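Local coordinates for protein Aar187cp (Eremothecium gossypii, PDB 3ZIL) that probably regulates the establishment of sister-chromatid cohesion through cohesin, being the Wpl1 protein of this fungus, here seen as its Wap1 domain, at residues 115-120 with 173-178. Residues are numbered along the deposited sequence; the frame is centred on the assembly and turned at random.
Sequences LATDEV and ARLISR
Thr117, the first residue to leave helical backbone angles after helix 108-116, lies across from Leu175 of helix 168-178 with their CA atoms 5.8 Å apart, the nearest such pair of the two segments. The polar link lies between Glu119 and Arg178, whose guanidinium grips the carboxylate side-on. Arg178 NE gives Glu119 OE2 a nearly straight bond (2.7 Å, N-H...O 167°) on the syn lone pair, whereas NH2 of Arg178 reaches Glu119 OE1 at 3.2 Å along a more bent path. The two planes stand 54° apart, so this two-nitrogen salt bridge is twisted rather than coplanar. Thr117 O also lies 2.8 Å from Arg178 NH2, but the angle is too poor for a hydrogen bond. Leu175 CA and Arg174 O lie above one face of the guanidinium, both offset toward its rim. In Leu175, chi1 (176°) puts CG anti to the backbone N; its CD1 meets Glu119 CD at 3.6 Å and its CD2 Ala116 O at 3.4 Å. Thr117 OG1 is hydrogen-bonded to Leu113 O, in helix 108-116. In this all-helical Wap1 domain, the contact thus joins the end of helix 108-116 and the loop that follows it to helix 168-178: Ala116 packs on Leu152 and Trp155 of helix 147-158, while Ala173 touches helices 185-193 and 201-215, and Ile176 touches helix 185-193.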
ATOM      1  N   LEU A 115      13.858  -4.291   8.520  1.00 16.33           N
ATOM      2  CA  LEU A 115      14.629  -3.575   7.545  1.00 15.67           C
ATOM      3  C   LEU A 115      13.733  -2.625   6.729  1.00 15.78           C
ATOM      4  O   LEU A 115      14.113  -1.441   6.460  1.00 20.19           O
ATOM      5  CB  LEU A 115      15.270  -4.533   6.575  1.00 16.88           C
ATOM      6  CG  LEU A 115      16.464  -5.399   6.996  1.00 16.93           C
ATOM      7  CD1 LEU A 115      16.817  -6.273   5.773  1.00 15.56           C
ATOM      8  CD2 LEU A 115      17.503  -4.415   7.443  1.00 14.24           C
ATOM      9  N   ALA A 116      12.581  -3.109   6.299  1.00 14.91           N
ATOM     10  CA  ALA A 116      11.668  -2.238   5.444  1.00 17.93           C
ATOM     11  C   ALA A 116      11.268  -0.879   6.030  1.00 19.34           C
ATOM     12  O   ALA A 116      10.908   0.066   5.263  1.00 21.93           O
ATOM     13  CB  ALA A 116      10.413  -2.986   5.062  1.00 15.23           C
ATOM     14  N   THR A 117      11.251  -0.816   7.368  1.00 19.76           N
ATOM     15  CA  THR A 117      10.727   0.303   8.159  1.00 21.44           C
ATOM     16  C   THR A 117      11.799   1.079   8.943  1.00 21.91           C
ATOM     17  O   THR A 117      11.476   1.912   9.765  1.00 23.50           O
ATOM     18  CB  THR A 117       9.586  -0.168   9.097  1.00 23.65           C
ATOM     19  OG1 THR A 117      10.016  -1.270   9.868  1.00 25.43           O
ATOM     20  CG2 THR A 117       8.364  -0.624   8.281  1.00 21.86           C
ATOM     21  N   ASP A 118      13.083   0.846   8.641  1.00 22.01           N
ATOM     22  CA  ASP A 118      14.133   1.599   9.267  1.00 22.93           C
ATOM     23  C   ASP A 118      14.964   2.360   8.194  1.00 23.81           C
ATOM     24  O   ASP A 118      15.834   1.760   7.533  1.00 23.74           O
ATOM     25  CB  ASP A 118      15.001   0.627  10.061  1.00 22.80           C
ATOM     26  CG  ASP A 118      16.138   1.318  10.778  1.00 25.14           C
ATOM     27  OD1 ASP A 118      16.272   2.597  10.782  1.00 29.83           O
ATOM     28  OD2 ASP A 118      16.970   0.575  11.236  1.00 24.54           O
ATOM     29  N   GLU A 119      14.762   3.674   8.108  1.00 25.34           N
ATOM     30  CA  GLU A 119      15.418   4.523   7.102  1.00 25.50           C
ATOM     31  C   GLU A 119      16.911   4.821   7.383  1.00 28.35           C
ATOM     32  O   GLU A 119      17.600   5.394   6.559  1.00 30.25           O
ATOM     33  CB  GLU A 119      14.673   5.870   6.844  1.00 25.00           C
ATOM     34  CG  GLU A 119      13.132   5.884   6.677  1.00 25.09           C
ATOM     35  CD  GLU A 119      12.360   5.892   8.033  1.00 23.08           C
ATOM     36  OE1 GLU A 119      12.647   5.076   8.895  1.00 24.04           O
ATOM     37  OE2 GLU A 119      11.397   6.639   8.231  1.00 25.61           O
ATOM     38  N   VAL A 120      17.420   4.432   8.518  1.00 30.37           N
ATOM     39  CA  VAL A 120      18.790   4.836   8.826  1.00 33.08           C
ATOM     40  C   VAL A 120      19.708   3.834   8.221  1.00 28.35           C
ATOM     41  O   VAL A 120      19.535   2.624   8.435  1.00 33.75           O
ATOM     42  CB  VAL A 120      19.084   4.818  10.321  1.00 35.24           C
ATOM     43  CG1 VAL A 120      18.374   5.979  11.005  1.00 41.74           C
ATOM     44  CG2 VAL A 120      18.847   3.411  10.931  1.00 35.71           C
ATOM     45  N   ALA A 173       2.488   2.205   8.026  1.00 18.59           N
ATOM     46  CA  ALA A 173       1.756   3.462   8.097  1.00 19.38           C
ATOM     47  C   ALA A 173       2.725   4.479   8.791  1.00 17.13           C
ATOM     48  O   ALA A 173       2.944   5.603   8.267  1.00 19.20           O
ATOM     49  CB  ALA A 173       0.450   3.310   8.877  1.00 16.78           C
ATOM     50  N   ARG A 174       3.363   4.062   9.890  1.00 16.56           N
ATOM     51  CA  ARG A 174       4.341   4.948  10.564  1.00 18.47           C
ATOM     52  C   ARG A 174       5.471   5.361   9.598  1.00 18.52           C
ATOM     53  O   ARG A 174       5.847   6.515   9.572  1.00 16.60           O
ATOM     54  CB  ARG A 174       4.927   4.359  11.845  1.00 18.21           C
ATOM     55  CG  ARG A 174       3.920   4.229  12.993  1.00 19.98           C
ATOM     56  CD  ARG A 174       4.654   3.905  14.291  1.00 23.04           C
ATOM     57  NE  ARG A 174       5.493   2.659  14.247  1.00 25.85           N
ATOM     58  CZ  ARG A 174       5.011   1.402  14.486  1.00 28.23           C
ATOM     59  NH1 ARG A 174       3.725   1.161  14.699  1.00 23.79           N
ATOM     60  NH2 ARG A 174       5.795   0.346  14.460  1.00 27.65           N
ATOM     61  N   LEU A 175       5.956   4.420   8.778  1.00 16.76           N
ATOM     62  CA  LEU A 175       7.011   4.697   7.775  1.00 17.66           C
ATOM     63  C   LEU A 175       6.544   5.743   6.760  1.00 17.16           C
ATOM     64  O   LEU A 175       7.243   6.699   6.482  1.00 17.55           O
ATOM     65  CB  LEU A 175       7.382   3.389   7.015  1.00 17.49           C
ATOM     66  CG  LEU A 175       8.404   3.541   5.853  1.00 17.66           C
ATOM     67  CD1 LEU A 175       9.855   3.880   6.320  1.00 17.06           C
ATOM     68  CD2 LEU A 175       8.421   2.299   4.941  1.00 17.96           C
ATOM     69  N   ILE A 176       5.323   5.609   6.236  1.00 15.90           N
ATOM     70  CA  ILE A 176       4.794   6.644   5.321  1.00 13.61           C
ATOM     71  C   ILE A 176       4.728   8.002   5.988  1.00 14.96           C
ATOM     72  O   ILE A 176       5.093   8.986   5.351  1.00 18.01           O
ATOM     73  CB  ILE A 176       3.445   6.218   4.751  1.00 13.91           C
ATOM     74  CG1 ILE A 176       3.644   4.900   3.893  1.00 14.00           C
ATOM     75  CG2 ILE A 176       2.727   7.341   3.960  1.00 13.68           C
ATOM     76  CD1 ILE A 176       2.355   4.082   3.797  1.00 14.68           C
ATOM     77  N   SER A 177       4.301   8.076   7.256  1.00 14.54           N
ATOM     78  CA  SER A 177       4.056   9.341   7.924  1.00 16.49           C
ATOM     79  C   SER A 177       5.359  10.070   8.229  1.00 17.28           C
ATOM     80  O   SER A 177       5.353  11.268   8.470  1.00 16.20           O
ATOM     81  CB  SER A 177       3.261   9.159   9.252  1.00 16.48           C
ATOM     82  OG  SER A 177       4.237   8.627  10.170  1.00 22.29           O
ATOM     83  N   ARG A 178       6.468   9.342   8.353  1.00 18.82           N
ATOM     84  CA  ARG A 178       7.763   9.975   8.561  1.00 17.29           C
ATOM     85  C   ARG A 178       8.273  10.593   7.251  1.00 20.41           C
ATOM     86  O   ARG A 178       9.167  11.489   7.306  1.00 21.07           O
ATOM     87  CB  ARG A 178       8.814   9.009   9.138  1.00 15.88           C
ATOM     88  CG  ARG A 178       8.575   8.616  10.604  1.00 16.48           C
ATOM     89  CD  ARG A 178       9.763   7.766  11.192  1.00 14.19           C
ATOM     90  NE  ARG A 178       9.989   6.481  10.488  1.00 13.63           N
ATOM     91  CZ  ARG A 178       9.429   5.313  10.784  1.00 15.68           C
ATOM     92  NH1 ARG A 178       8.462   5.234  11.718  1.00 14.75           N
ATOM     93  NH2 ARG A 178       9.803   4.159  10.077  1.00 15.45           N
TER